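Pyridoxal phosphate homeostasis protein (Bifidobacterium adolescentis ATCC 15703, PDB 3CPG) probably binds pyridoxal 5'-phosphate on a TIM-barrel fold and takes part in keeping the level of this cofactor in balance. Local coordinates at residues 63-68 / 88-93; 49-54 / 114-119; 182-187 / 222-227; 145-150 / 194-199. All blocks are in the same frame, centred on the assembly; numbering follows the deposited sequence.

Overall arrangement
From the N terminus, residues 49-54 on the barrel strand 51-55 open the loop of contact 2, and helix 61-69 follows with the first half of contact 1. Contact 1 closes at 88-93 on helix 80-96, before contact 2 closes at 114-119, so it lies wholly within the longer loop; the two also touch, Ile68 on Ile115 and Leu90 on Phe117. Later in the chain, 145-150 opens contact 4 and 182-187 opens contact 3; 194-199 then closes contact 4 and 222-227 closes contact 3, so these two loops cross. Contacts 1 and 3 join outer helices on opposite sides of the chain's centre, contact 2 links strands, and contact 4 sets a helix on a strand.

Contact 1 (63-68 / 88-93); sequences EIMAAI and EGLARR
Ile64 and Met65 (a selenomethionine) on helix 61-69 meet Leu90 and Arg93 on helix 80-96. The purely apolar part centres on Leu90, whose CD2 lies 3.7 Å from Ile64 CG2 while Ile64 CD1 reaches its CD1 at 4.1 Å, with the side chains crossing at about a right angle. Met65 slides past Leu90 in the opposite direction, its SE 4.0 Å from Leu90 CD2. The second kind of contact sets aliphatic carbon against a charged side chain. Bends at chi2 (-52°) and chi3 (-58°) curl Met65 around the base of Arg93, which brings both SE and CE to 3.7 Å from Arg93 CB. The arginine is bent too, at chi2 and chi3, and folds its guanidinium back over the selenomethionine: Met65 CG stands 3.8 Å above the guanidinium plane, over its centre, and Met65 CB approaches Arg93 NH2 to 3.5 Å. The charge itself is answered by Glu15, which takes Arg93 NH1 and also Arg92 NH2 in salt bridges. Were Arg93 an alanine, Glu15 would probably lose one of its arginine partners, and CB and CG of Met65 their flat cover. Both helices lie on the outside of the TIM barrel, and the short segments 63-68 and 88-93 cross at -32° with axes 10.8 Å apart. Between these segments the contact is made by van der Waals packing of side chains, with no hydrogen bond or salt bridge between them, and Arg93 serves both as a flat lid and as a carrier of charge to Glu15.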
loop_
_atom_site.group_PDB
_atom_site.type_symbol
_atom_site.label_atom_id
_atom_site.label_comp_id
_atom_site.label_asym_id
_atom_site.label_seq_id
_atom_site.Cartn_x
_atom_site.Cartn_y
_atom_site.Cartn_z
ATOM N N GLU A 63 4.653 -6.468 17.529
ATOM C CA GLU A 63 4.001 -5.179 17.324
ATOM C C GLU A 63 2.980 -5.245 16.190
ATOM O O GLU A 63 1.851 -4.769 16.314
ATOM C CB GLU A 63 5.046 -4.110 16.989
ATOM C CG GLU A 63 5.937 -3.725 18.158
ATOM C CD GLU A 63 7.003 -2.714 17.769
ATOM O OE1 GLU A 63 7.954 -3.092 17.054
ATOM O OE2 GLU A 63 6.884 -1.538 18.172
ATOM N N ILE A 64 3.390 -5.822 15.071
ATOM C CA ILE A 64 2.503 -5.927 13.917
ATOM C C ILE A 64 1.263 -6.753 14.229
ATOM O O ILE A 64 0.154 -6.385 13.842
ATOM C CB ILE A 64 3.240 -6.547 12.714
ATOM C CG1 ILE A 64 4.421 -5.651 12.332
ATOM C CG2 ILE A 64 2.281 -6.720 11.533
ATOM C CD1 ILE A 64 5.326 -6.239 11.271
HETATM N N MSE A 65 1.441 -7.871 14.926
HETATM C CA MSE A 65 0.301 -8.709 15.263
HETATM C C MSE A 65 -0.642 -8.019 16.249
HETATM O O MSE A 65 -1.846 -8.276 16.248
HETATM C CB MSE A 65 0.777 -10.059 15.809
HETATM C CG MSE A 65 1.492 -10.928 14.747
HETATM SE SE MSE A 65 0.456 -11.139 13.128
HETATM C CE MSE A 65 -1.102 -11.913 13.888
ATOM N N ALA A 66 -0.104 -7.140 17.087
ATOM C CA ALA A 66 -0.956 -6.422 18.027
ATOM C C ALA A 66 -1.859 -5.517 17.192
ATOM O O ALA A 66 -3.033 -5.327 17.509
ATOM C CB ALA A 66 -0.113 -5.590 18.999
ATOM N N ALA A 67 -1.305 -4.962 16.114
ATOM C CA ALA A 67 -2.073 -4.084 15.235
ATOM C C ALA A 67 -3.153 -4.869 14.491
ATOM O O ALA A 67 -4.291 -4.417 14.368
ATOM C CB ALA A 67 -1.144 -3.399 14.238
ATOM N N ILE A 68 -2.795 -6.042 13.989
ATOM C CA ILE A 68 -3.764 -6.864 13.275
ATOM C C ILE A 68 -4.859 -7.316 14.230
ATOM O O ILE A 68 -6.037 -7.290 13.885
ATOM C CB ILE A 68 -3.071 -8.075 12.613
ATOM C CG1 ILE A 68 -2.321 -7.590 11.367
ATOM C CG2 ILE A 68 -4.095 -9.155 12.249
ATOM C CD1 ILE A 68 -1.318 -8.590 10.805
ATOM N N GLU A 88 7.992 -15.147 7.392
ATOM C CA GLU A 88 7.650 -16.459 7.939
ATOM C C GLU A 88 6.831 -16.393 9.226
ATOM O O GLU A 88 5.773 -17.021 9.329
ATOM C CB GLU A 88 8.919 -17.287 8.174
ATOM C CG GLU A 88 8.633 -18.735 8.534
ATOM C CD GLU A 88 9.883 -19.598 8.548
ATOM O OE1 GLU A 88 10.810 -19.299 9.328
ATOM O OE2 GLU A 88 9.935 -20.580 7.776
ATOM N N GLY A 89 7.323 -15.636 10.205
ATOM C CA GLY A 89 6.627 -15.511 11.473
ATOM C C GLY A 89 5.263 -14.863 11.329
ATOM O O GLY A 89 4.289 -15.298 11.944
ATOM N N LEU A 90 5.190 -13.803 10.531
ATOM C CA LEU A 90 3.922 -13.126 10.313
ATOM C C LEU A 90 2.890 -14.066 9.703
ATOM O O LEU A 90 1.733 -14.086 10.121
ATOM C CB LEU A 90 4.112 -11.907 9.406
ATOM C CG LEU A 90 4.745 -10.689 10.084
ATOM C CD1 LEU A 90 5.100 -9.635 9.030
ATOM C CD2 LEU A 90 3.771 -10.125 11.126
ATOM N N ALA A 91 3.306 -14.852 8.717
ATOM C CA ALA A 91 2.374 -15.768 8.078
ATOM C C ALA A 91 1.853 -16.777 9.094
ATOM O O ALA A 91 0.657 -17.059 9.134
ATOM C CB ALA A 91 3.054 -16.489 6.911
ATOM N N ARG A 92 2.747 -17.307 9.926
ATOM C CA ARG A 92 2.339 -18.292 10.922
ATOM C C ARG A 92 1.351 -17.690 11.914
ATOM O O ARG A 92 0.299 -18.269 12.174
ATOM C CB ARG A 92 3.547 -18.842 11.689
ATOM C CG ARG A 92 3.210 -20.102 12.488
ATOM C CD ARG A 92 4.238 -20.419 13.577
ATOM N NE ARG A 92 4.039 -19.597 14.769
ATOM C CZ ARG A 92 4.775 -18.538 15.088
ATOM N NH1 ARG A 92 5.776 -18.154 14.304
ATOM N NH2 ARG A 92 4.508 -17.859 16.198
ATOM N N ARG A 93 1.700 -16.528 12.467
ATOM C CA ARG A 93 0.847 -15.842 13.431
ATOM C C ARG A 93 -0.515 -15.497 12.834
ATOM O O ARG A 93 -1.541 -15.643 13.494
ATOM C CB ARG A 93 1.532 -14.561 13.935
ATOM C CG ARG A 93 2.741 -14.809 14.852
ATOM C CD ARG A 93 2.305 -15.295 16.232
ATOM N NE ARG A 93 1.603 -14.264 16.999
ATOM C CZ ARG A 93 2.207 -13.296 17.684
ATOM N NH1 ARG A 93 3.532 -13.220 17.705
ATOM N NH2 ARG A 93 1.487 -12.397 18.346
#

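Contact 2 (49-54 / 114-119); sequences SVRLLA and HIPFHL
Leu53 of strand 51-55 reaches His118 of strand 113-119, and two residues earlier in each segment Arg51 reaches Pro116. Both contacts are light and of van der Waals kind. Leu53 CD1 lies 4.2 Å from ND1 of the His118 ring, which it approaches obliquely; CG of Leu53 is anti to the backbone N (chi1 171°), which extends the branch toward the ring. At the other pair, NH1 of Arg51 lies 4.1 Å from Pro116 CG, the guanidinium and the pyrrolidine again meeting obliquely and the two side chains crossing at about a right angle. The polar ends look elsewhere for their bonds. His118 ND1 is hydrogen-bonded to Glu139 OE2, and Arg51 NH2 forms a salt bridge with Glu241 OE2, so carboxylates from other strands probably fix how the imidazole and the guanidinium are turned. Arg51 NH2 and His118 NE2 stay 5.7 Å apart without touching. The two strands are not direct neighbours in the parallel sheet: strand 75-77 runs between them, and their side chains meet across the inside of the TIM barrel, with Lys57, the predicted pyridoxal phosphate lysine, unmodified here, about 9 Å from Leu53 between side chains. Leu52, by contrast, faces outward onto helix 19-42, and Ile115 and Phe117 turn to strand 99-101. On its other edge, strand 51-55 bonds through its backbone to strand 260-263, while 113-119 has 137-141 beside it.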
loop_
_atom_site.group_PDB
_atom_site.type_symbol
_atom_site.label_atom_id
_atom_site.label_comp_id
_atom_site.label_asym_id
_atom_site.label_seq_id
_atom_site.Cartn_x
_atom_site.Cartn_y
_atom_site.Cartn_z
ATOM N N SER A 49 -15.370 2.439 2.564
ATOM C CA SER A 49 -14.811 2.882 1.293
ATOM C C SER A 49 -13.292 2.971 1.370
ATOM O O SER A 49 -12.603 2.805 0.366
ATOM C CB SER A 49 -15.367 4.256 0.911
ATOM O OG SER A 49 -16.756 4.192 0.645
ATOM N N VAL A 50 -12.779 3.232 2.568
ATOM C CA VAL A 50 -11.340 3.372 2.775
ATOM C C VAL A 50 -10.775 2.226 3.603
ATOM O O VAL A 50 -11.309 1.905 4.662
ATOM C CB VAL A 50 -11.016 4.692 3.514
ATOM C CG1 VAL A 50 -9.508 4.856 3.661
ATOM C CG2 VAL A 50 -11.616 5.870 2.764
ATOM N N ARG A 51 -9.701 1.611 3.119
ATOM C CA ARG A 51 -9.070 0.524 3.854
ATOM C C ARG A 51 -7.804 1.033 4.520
ATOM O O ARG A 51 -7.091 1.882 3.973
ATOM C CB ARG A 51 -8.727 -0.652 2.933
ATOM C CG ARG A 51 -9.925 -1.492 2.524
ATOM C CD ARG A 51 -9.496 -2.842 1.969
ATOM N NE ARG A 51 -8.792 -2.719 0.697
ATOM C CZ ARG A 51 -8.173 -3.722 0.083
ATOM N NH1 ARG A 51 -8.165 -4.934 0.627
ATOM N NH2 ARG A 51 -7.567 -3.518 -1.079
ATOM N N LEU A 52 -7.535 0.518 5.714
ATOM C CA LEU A 52 -6.356 0.912 6.464
ATOM C C LEU A 52 -5.205 -0.055 6.247
ATOM O O LEU A 52 -5.347 -1.262 6.466
ATOM C CB LEU A 52 -6.678 0.974 7.960
ATOM C CG LEU A 52 -5.497 1.077 8.932
ATOM C CD1 LEU A 52 -4.720 2.378 8.712
ATOM C CD2 LEU A 52 -6.030 1.008 10.358
ATOM N N LEU A 53 -4.074 0.481 5.799
ATOM C CA LEU A 53 -2.868 -0.312 5.610
ATOM C C LEU A 53 -1.912 0.177 6.679
ATOM O O LEU A 53 -1.622 1.372 6.759
ATOM C CB LEU A 53 -2.239 -0.083 4.227
ATOM C CG LEU A 53 -0.844 -0.695 3.971
ATOM C CD1 LEU A 53 -0.584 -0.728 2.488
ATOM C CD2 LEU A 53 0.257 0.110 4.632
ATOM N N ALA A 54 -1.435 -0.730 7.519
ATOM C CA ALA A 54 -0.498 -0.328 8.549
ATOM C C ALA A 54 0.902 -0.393 7.947
ATOM O O ALA A 54 1.289 -1.419 7.394
ATOM C CB ALA A 54 -0.602 -1.260 9.756
ATOM N N HIS A 114 -8.499 -12.763 3.967
ATOM C CA HIS A 114 -7.153 -12.531 3.468
ATOM C C HIS A 114 -6.638 -11.150 3.859
ATOM O O HIS A 114 -7.356 -10.151 3.748
ATOM C CB HIS A 114 -7.131 -12.686 1.941
ATOM C CG HIS A 114 -5.785 -12.449 1.329
ATOM N ND1 HIS A 114 -5.489 -11.319 0.594
ATOM C CD2 HIS A 114 -4.652 -13.189 1.350
ATOM C CE1 HIS A 114 -4.233 -11.376 0.190
ATOM N NE2 HIS A 114 -3.702 -12.501 0.634
ATOM N N ILE A 115 -5.397 -11.108 4.337
ATOM C CA ILE A 115 -4.752 -9.855 4.723
ATOM C C ILE A 115 -3.667 -9.547 3.689
ATOM O O ILE A 115 -2.661 -10.250 3.597
ATOM C CB ILE A 115 -4.097 -9.953 6.126
ATOM C CG1 ILE A 115 -5.180 -10.076 7.197
ATOM C CG2 ILE A 115 -3.243 -8.721 6.400
ATOM C CD1 ILE A 115 -4.643 -10.174 8.612
ATOM N N PRO A 116 -3.873 -8.506 2.872
ATOM C CA PRO A 116 -2.857 -8.175 1.867
ATOM C C PRO A 116 -1.530 -7.788 2.513
ATOM O O PRO A 116 -1.504 -7.148 3.563
ATOM C CB PRO A 116 -3.491 -7.016 1.105
ATOM C CG PRO A 116 -4.954 -7.342 1.185
ATOM C CD PRO A 116 -5.109 -7.744 2.637
ATOM N N PHE A 117 -0.432 -8.191 1.881
ATOM C CA PHE A 117 0.905 -7.875 2.378
ATOM C C PHE A 117 1.557 -7.137 1.209
ATOM O O PHE A 117 1.938 -7.754 0.220
ATOM C CB PHE A 117 1.661 -9.175 2.703
ATOM C CG PHE A 117 2.949 -8.982 3.476
ATOM C CD1 PHE A 117 3.519 -10.055 4.157
ATOM C CD2 PHE A 117 3.606 -7.754 3.500
ATOM C CE1 PHE A 117 4.727 -9.912 4.850
ATOM C CE2 PHE A 117 4.810 -7.600 4.188
ATOM C CZ PHE A 117 5.372 -8.681 4.864
ATOM N N HIS A 118 1.637 -5.815 1.315
ATOM C CA HIS A 118 2.217 -4.997 0.255
ATOM C C HIS A 118 3.622 -4.505 0.536
ATOM O O HIS A 118 4.069 -4.472 1.680
ATOM C CB HIS A 118 1.362 -3.747 0.005
ATOM C CG HIS A 118 -0.020 -4.032 -0.489
ATOM N ND1 HIS A 118 -0.816 -3.059 -1.056
ATOM C CD2 HIS A 118 -0.760 -5.166 -0.475
ATOM C CE1 HIS A 118 -1.989 -3.582 -1.370
ATOM N NE2 HIS A 118 -1.980 -4.857 -1.028
ATOM N N LEU A 119 4.316 -4.137 -0.536
ATOM C CA LEU A 119 5.635 -3.537 -0.422
ATOM C C LEU A 119 5.282 -2.110 -0.807
ATOM O O LEU A 119 4.724 -1.879 -1.882
ATOM C CB LEU A 119 6.633 -4.101 -1.436
ATOM C CG LEU A 119 7.991 -3.393 -1.294
ATOM C CD1 LEU A 119 8.648 -3.827 0.011
ATOM C CD2 LEU A 119 8.897 -3.715 -2.463
#

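Contact 3 (182-187 / 222-227); sequences HAIRIA and RKTRDL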
loop_
_atom_site.group_PDB
_atom_site.type_symbol
_atom_site.label_atom_id
_atom_site.label_comp_id
_atom_site.label_asym_id
_atom_site.label_seq_id
_atom_site.Cartn_x
_atom_site.Cartn_y
_atom_site.Cartn_z
ATOM N N HIS A 182 2.944 11.636 -17.554
ATOM C CA HIS A 182 3.122 10.368 -18.253
ATOM C C HIS A 182 2.425 9.172 -17.603
ATOM O O HIS A 182 2.474 8.069 -18.138
ATOM C CB HIS A 182 4.618 10.055 -18.400
ATOM C CG HIS A 182 5.356 11.014 -19.283
ATOM N ND1 HIS A 182 5.540 12.340 -18.955
ATOM C CD2 HIS A 182 5.956 10.840 -20.485
ATOM C CE1 HIS A 182 6.220 12.940 -19.915
ATOM N NE2 HIS A 182 6.485 12.052 -20.855
ATOM N N ALA A 183 1.768 9.389 -16.465
ATOM C CA ALA A 183 1.093 8.306 -15.746
ATOM C C ALA A 183 0.147 7.439 -16.576
ATOM O O ALA A 183 0.192 6.215 -16.486
ATOM C CB ALA A 183 0.337 8.865 -14.544
ATOM N N ILE A 184 -0.719 8.062 -17.369
ATOM C CA ILE A 184 -1.661 7.290 -18.174
ATOM C C ILE A 184 -0.943 6.376 -19.160
ATOM O O ILE A 184 -1.268 5.192 -19.268
ATOM C CB ILE A 184 -2.624 8.209 -18.952
ATOM C CG1 ILE A 184 -3.397 9.099 -17.979
ATOM C CG2 ILE A 184 -3.593 7.366 -19.770
ATOM C CD1 ILE A 184 -4.292 10.120 -18.662
ATOM N N ARG A 185 0.035 6.931 -19.871
ATOM C CA ARG A 185 0.816 6.184 -20.854
ATOM C C ARG A 185 1.527 4.995 -20.207
ATOM O O ARG A 185 1.502 3.883 -20.731
ATOM C CB ARG A 185 1.856 7.103 -21.502
ATOM C CG ARG A 185 2.745 6.419 -22.532
ATOM C CD ARG A 185 4.040 7.199 -22.751
ATOM N NE ARG A 185 4.853 7.249 -21.535
ATOM C CZ ARG A 185 6.050 7.823 -21.456
ATOM N NH1 ARG A 185 6.585 8.401 -22.522
ATOM N NH2 ARG A 185 6.716 7.815 -20.308
ATOM N N ILE A 186 2.166 5.239 -19.066
ATOM C CA ILE A 186 2.884 4.187 -18.352
ATOM C C ILE A 186 1.928 3.101 -17.872
ATOM O O ILE A 186 2.228 1.911 -17.969
ATOM C CB ILE A 186 3.635 4.765 -17.138
ATOM C CG1 ILE A 186 4.727 5.723 -17.624
ATOM C CG2 ILE A 186 4.222 3.640 -16.299
ATOM C CD1 ILE A 186 5.383 6.541 -16.524
ATOM N N ALA A 187 0.780 3.518 -17.354
ATOM C CA ALA A 187 -0.224 2.585 -16.857
ATOM C C ALA A 187 -0.697 1.645 -17.958
ATOM O O ALA A 187 -0.822 0.439 -17.753
ATOM C CB ALA A 187 -1.411 3.357 -16.291
ATOM N N ARG A 222 -6.504 10.822 -8.355
ATOM C CA ARG A 222 -7.850 10.294 -8.551
ATOM C C ARG A 222 -8.301 10.444 -10.006
ATOM O O ARG A 222 -8.836 9.507 -10.595
ATOM C CB ARG A 222 -8.860 11.005 -7.647
ATOM C CG ARG A 222 -10.269 10.438 -7.794
ATOM C CD ARG A 222 -11.330 11.264 -7.090
ATOM N NE ARG A 222 -11.571 12.544 -7.752
ATOM C CZ ARG A 222 -11.138 13.714 -7.299
ATOM N NH1 ARG A 222 -10.439 13.777 -6.169
ATOM N NH2 ARG A 222 -11.407 14.823 -7.977
ATOM N N LYS A 223 -8.094 11.627 -10.577
ATOM C CA LYS A 223 -8.492 11.866 -11.964
ATOM C C LYS A 223 -7.731 10.953 -12.916
ATOM O O LYS A 223 -8.291 10.443 -13.885
ATOM C CB LYS A 223 -8.245 13.327 -12.349
ATOM C CG LYS A 223 -9.159 14.309 -11.640
ATOM C CD LYS A 223 -8.902 15.729 -12.111
ATOM C CE LYS A 223 -9.814 16.712 -11.398
ATOM N NZ LYS A 223 -9.596 18.108 -11.882
ATOM N N THR A 224 -6.446 10.762 -12.639
ATOM C CA THR A 224 -5.611 9.900 -13.466
ATOM C C THR A 224 -6.156 8.477 -13.410
ATOM O O THR A 224 -6.273 7.806 -14.431
ATOM C CB THR A 224 -4.151 9.926 -12.979
ATOM O OG1 THR A 224 -3.612 11.241 -13.173
ATOM C CG2 THR A 224 -3.305 8.913 -13.747
ATOM N N ARG A 225 -6.490 8.025 -12.207
ATOM C CA ARG A 225 -7.056 6.696 -12.007
ATOM C C ARG A 225 -8.338 6.575 -12.842
ATOM O O ARG A 225 -8.552 5.578 -13.537
ATOM C CB ARG A 225 -7.357 6.501 -10.512
ATOM C CG ARG A 225 -7.885 5.124 -10.081
ATOM C CD ARG A 225 -9.376 4.945 -10.355
ATOM N NE ARG A 225 -10.202 6.039 -9.841
ATOM C CZ ARG A 225 -10.656 6.149 -8.595
ATOM N NH1 ARG A 225 -10.374 5.226 -7.685
ATOM N NH2 ARG A 225 -11.412 7.189 -8.261
ATOM N N ASP A 226 -9.183 7.600 -12.784
ATOM C CA ASP A 226 -10.433 7.572 -13.538
ATOM C C ASP A 226 -10.214 7.448 -15.043
ATOM O O ASP A 226 -10.922 6.695 -15.718
ATOM C CB ASP A 226 -11.268 8.824 -13.249
ATOM C CG ASP A 226 -11.787 8.867 -11.827
ATOM O OD1 ASP A 226 -11.825 7.806 -11.167
ATOM O OD2 ASP A 226 -12.176 9.962 -11.373
ATOM N N LEU A 227 -9.242 8.187 -15.570
ATOM C CA LEU A 227 -8.951 8.141 -16.998
ATOM C C LEU A 227 -8.435 6.765 -17.414
ATOM O O LEU A 227 -8.820 6.238 -18.456
ATOM C CB LEU A 227 -7.934 9.230 -17.375
ATOM C CG LEU A 227 -8.466 10.669 -17.349
ATOM C CD1 LEU A 227 -7.360 11.658 -17.694
ATOM C CD2 LEU A 227 -9.614 10.789 -18.341
#
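Thr224 is the first residue of 222-227 to meet the other helix, setting its CG2 methyl 3.7 Å from Ala183 CB. With OG1 beside the backbone N (chi1 -65°), the CG2 methyl is turned anti to that nitrogen and also comes to 4.2 Å from Ile184 CG1. The hydroxyl is left to point along its own helix, where OG1 is hydrogen-bonded to His220 O, so the threonine offers carbon to its neighbour and keeps its polar atom for the turn before. Helices 183-191 and 211-231 lie on either side of strand 196-202 in chain order, as adjacent outer helices of the TIM barrel; their short segments cross at -42° with axes 10.0 Å apart, and Thr224 also rests on Leu201 of that strand. Arg225 turns away from 182-187, its side chain touching Leu201 and Leu242 of the sheet. It grips Asp226, the next residue, side-on: NE lies 2.7 Å and NH2 3.0 Å from the same oxygen, Asp226 OD1, both arriving from one face of the carboxylate. The salt bridge within the helix holds NE and NH2, and NH1, bonded to Arg240 O, adds a third hold. Leu227, one turn beyond Thr224, returns to the seam at its more exposed side: its CD1 meets the far methyl of Ile184, CD1, at 3.6 Å, and the same Ile184 CD1 lies 4.0 Å from Leu227 CB.

Contact 4 (145-150 / 194-199); sequences DLAEKI and DGIELQ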
loop_
_atom_site.group_PDB
_atom_site.type_symbol
_atom_site.label_atom_id
_atom_site.label_comp_id
_atom_site.label_asym_id
_atom_site.label_seq_id
_atom_site.Cartn_x
_atom_site.Cartn_y
_atom_site.Cartn_z
ATOM N N ASP A 145 10.044 0.504 -16.997
ATOM C CA ASP A 145 11.256 -0.299 -16.843
ATOM C C ASP A 145 11.151 -1.247 -15.648
ATOM O O ASP A 145 11.411 -2.446 -15.777
ATOM C CB ASP A 145 12.470 0.623 -16.690
ATOM C CG ASP A 145 13.784 -0.134 -16.631
ATOM O OD1 ASP A 145 13.982 -1.056 -17.450
ATOM O OD2 ASP A 145 14.626 0.207 -15.774
ATOM N N LEU A 146 10.769 -0.714 -14.490
ATOM C CA LEU A 146 10.636 -1.552 -13.300
ATOM C C LEU A 146 9.527 -2.581 -13.499
ATOM O O LEU A 146 9.689 -3.747 -13.158
ATOM C CB LEU A 146 10.336 -0.696 -12.058
ATOM C CG LEU A 146 10.190 -1.436 -10.719
ATOM C CD1 LEU A 146 11.411 -2.313 -10.481
ATOM C CD2 LEU A 146 10.029 -0.430 -9.576
ATOM N N ALA A 147 8.409 -2.146 -14.069
ATOM C CA ALA A 147 7.281 -3.038 -14.311
ATOM C C ALA A 147 7.701 -4.222 -15.179
ATOM O O ALA A 147 7.263 -5.350 -14.954
ATOM C CB ALA A 147 6.146 -2.270 -14.981
ATOM N N GLU A 148 8.542 -3.960 -16.175
ATOM C CA GLU A 148 9.018 -5.020 -17.062
ATOM C C GLU A 148 9.896 -6.002 -16.290
ATOM O O GLU A 148 9.801 -7.215 -16.476
ATOM C CB GLU A 148 9.829 -4.437 -18.223
ATOM C CG GLU A 148 9.052 -3.556 -19.186
ATOM C CD GLU A 148 9.932 -2.985 -20.289
ATOM O OE1 GLU A 148 10.985 -2.393 -19.969
ATOM O OE2 GLU A 148 9.568 -3.121 -21.478
ATOM N N LYS A 149 10.754 -5.475 -15.424
ATOM C CA LYS A 149 11.637 -6.328 -14.637
ATOM C C LYS A 149 10.825 -7.226 -13.711
ATOM O O LYS A 149 11.153 -8.392 -13.520
ATOM C CB LYS A 149 12.612 -5.477 -13.823
ATOM C CG LYS A 149 13.578 -4.688 -14.680
ATOM C CD LYS A 149 14.438 -3.766 -13.836
ATOM C CE LYS A 149 15.336 -2.913 -14.716
ATOM N NZ LYS A 149 16.188 -2.006 -13.897
ATOM N N ILE A 150 9.758 -6.681 -13.137
ATOM C CA ILE A 150 8.914 -7.470 -12.248
ATOM C C ILE A 150 8.166 -8.505 -13.081
ATOM O O ILE A 150 8.031 -9.662 -12.681
ATOM C CB ILE A 150 7.919 -6.560 -11.489
ATOM C CG1 ILE A 150 8.704 -5.620 -10.567
ATOM C CG2 ILE A 150 6.916 -7.403 -10.701
ATOM C CD1 ILE A 150 7.858 -4.573 -9.861
ATOM N N ASP A 194 2.523 -9.382 -18.930
ATOM C CA ASP A 194 2.039 -10.606 -18.300
ATOM C C ASP A 194 2.651 -10.710 -16.904
ATOM O O ASP A 194 3.655 -10.061 -16.612
ATOM C CB ASP A 194 2.448 -11.842 -19.112
ATOM C CG ASP A 194 1.825 -11.873 -20.494
ATOM O OD1 ASP A 194 0.604 -11.645 -20.606
ATOM O OD2 ASP A 194 2.560 -12.141 -21.469
ATOM N N GLY A 195 2.048 -11.521 -16.043
ATOM C CA GLY A 195 2.584 -11.689 -14.704
ATOM C C GLY A 195 2.281 -10.569 -13.725
ATOM O O GLY A 195 2.647 -10.658 -12.553
ATOM N N ILE A 196 1.636 -9.505 -14.191
ATOM C CA ILE A 196 1.288 -8.408 -13.298
ATOM C C ILE A 196 -0.147 -7.945 -13.493
ATOM O O ILE A 196 -0.717 -8.048 -14.584
ATOM C CB ILE A 196 2.233 -7.183 -13.458
ATOM C CG1 ILE A 196 2.242 -6.698 -14.904
ATOM C CG2 ILE A 196 3.641 -7.541 -12.996
ATOM C CD1 ILE A 196 3.166 -5.513 -15.134
ATOM N N GLU A 197 -0.736 -7.457 -12.409
ATOM C CA GLU A 197 -2.098 -6.951 -12.439
ATOM C C GLU A 197 -2.104 -5.527 -11.890
ATOM O O GLU A 197 -1.846 -5.307 -10.707
ATOM C CB GLU A 197 -3.022 -7.830 -11.592
ATOM C CG GLU A 197 -4.481 -7.405 -11.648
ATOM C CD GLU A 197 -5.392 -8.289 -10.817
ATOM O OE1 GLU A 197 -5.394 -8.156 -9.575
ATOM O OE2 GLU A 197 -6.105 -9.125 -11.410
ATOM N N LEU A 198 -2.391 -4.561 -12.753
ATOM C CA LEU A 198 -2.441 -3.163 -12.332
ATOM C C LEU A 198 -3.700 -2.979 -11.487
ATOM O O LEU A 198 -4.817 -3.063 -12.001
ATOM C CB LEU A 198 -2.497 -2.255 -13.558
ATOM C CG LEU A 198 -2.642 -0.759 -13.298
ATOM C CD1 LEU A 198 -1.457 -0.248 -12.488
ATOM C CD2 LEU A 198 -2.746 -0.036 -14.630
ATOM N N GLN A 199 -3.521 -2.716 -10.197
ATOM C CA GLN A 199 -4.666 -2.580 -9.297
ATOM C C GLN A 199 -4.997 -1.162 -8.850
ATOM O O GLN A 199 -5.914 -0.959 -8.045
ATOM C CB GLN A 199 -4.441 -3.471 -8.073
ATOM C CG GLN A 199 -4.081 -4.898 -8.457
ATOM C CD GLN A 199 -3.671 -5.750 -7.272
ATOM O OE1 GLN A 199 -2.982 -5.282 -6.366
ATOM N NE2 GLN A 199 -4.075 -7.016 -7.287
#
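Gln199 NE2 gives a nearly straight hydrogen bond to Glu197 OE1 (2.9 Å, 169° at the hydrogen), entering on the anti lone pair of the carboxylate and lying in the amide plane of the glutamine. The amide's other end, OE1, is hydrogen-bonded to Thr137 OG1, which leaves the group little freedom to turn. Ile196, on the other face of the same strand, carries the contact with helix 144-157. Its CG2 meets Ile150 CG2 at 4.0 Å, the two isoleucines crossing at about a right angle. CG1 of Ile196 sits between the backbone N and the carbonyl carbon (chi1 56°), and from there CD1 passes 4.1 Å from Ala147 O and 4.4 Å from Ala147 CB. This is the outer layer of the TIM barrel: helix 144-157 links the parallel strands 137-141 and 161-166 in a beta-alpha-beta crossover, and strand 196-202 is the next strand beyond. Ile150 rests on Ile138, Val141 and Val161 of those strands, and Val161 touches Ile196 as well. From the neighbouring helix 183-191, Ile190 packs against both Ala147 and Ile196.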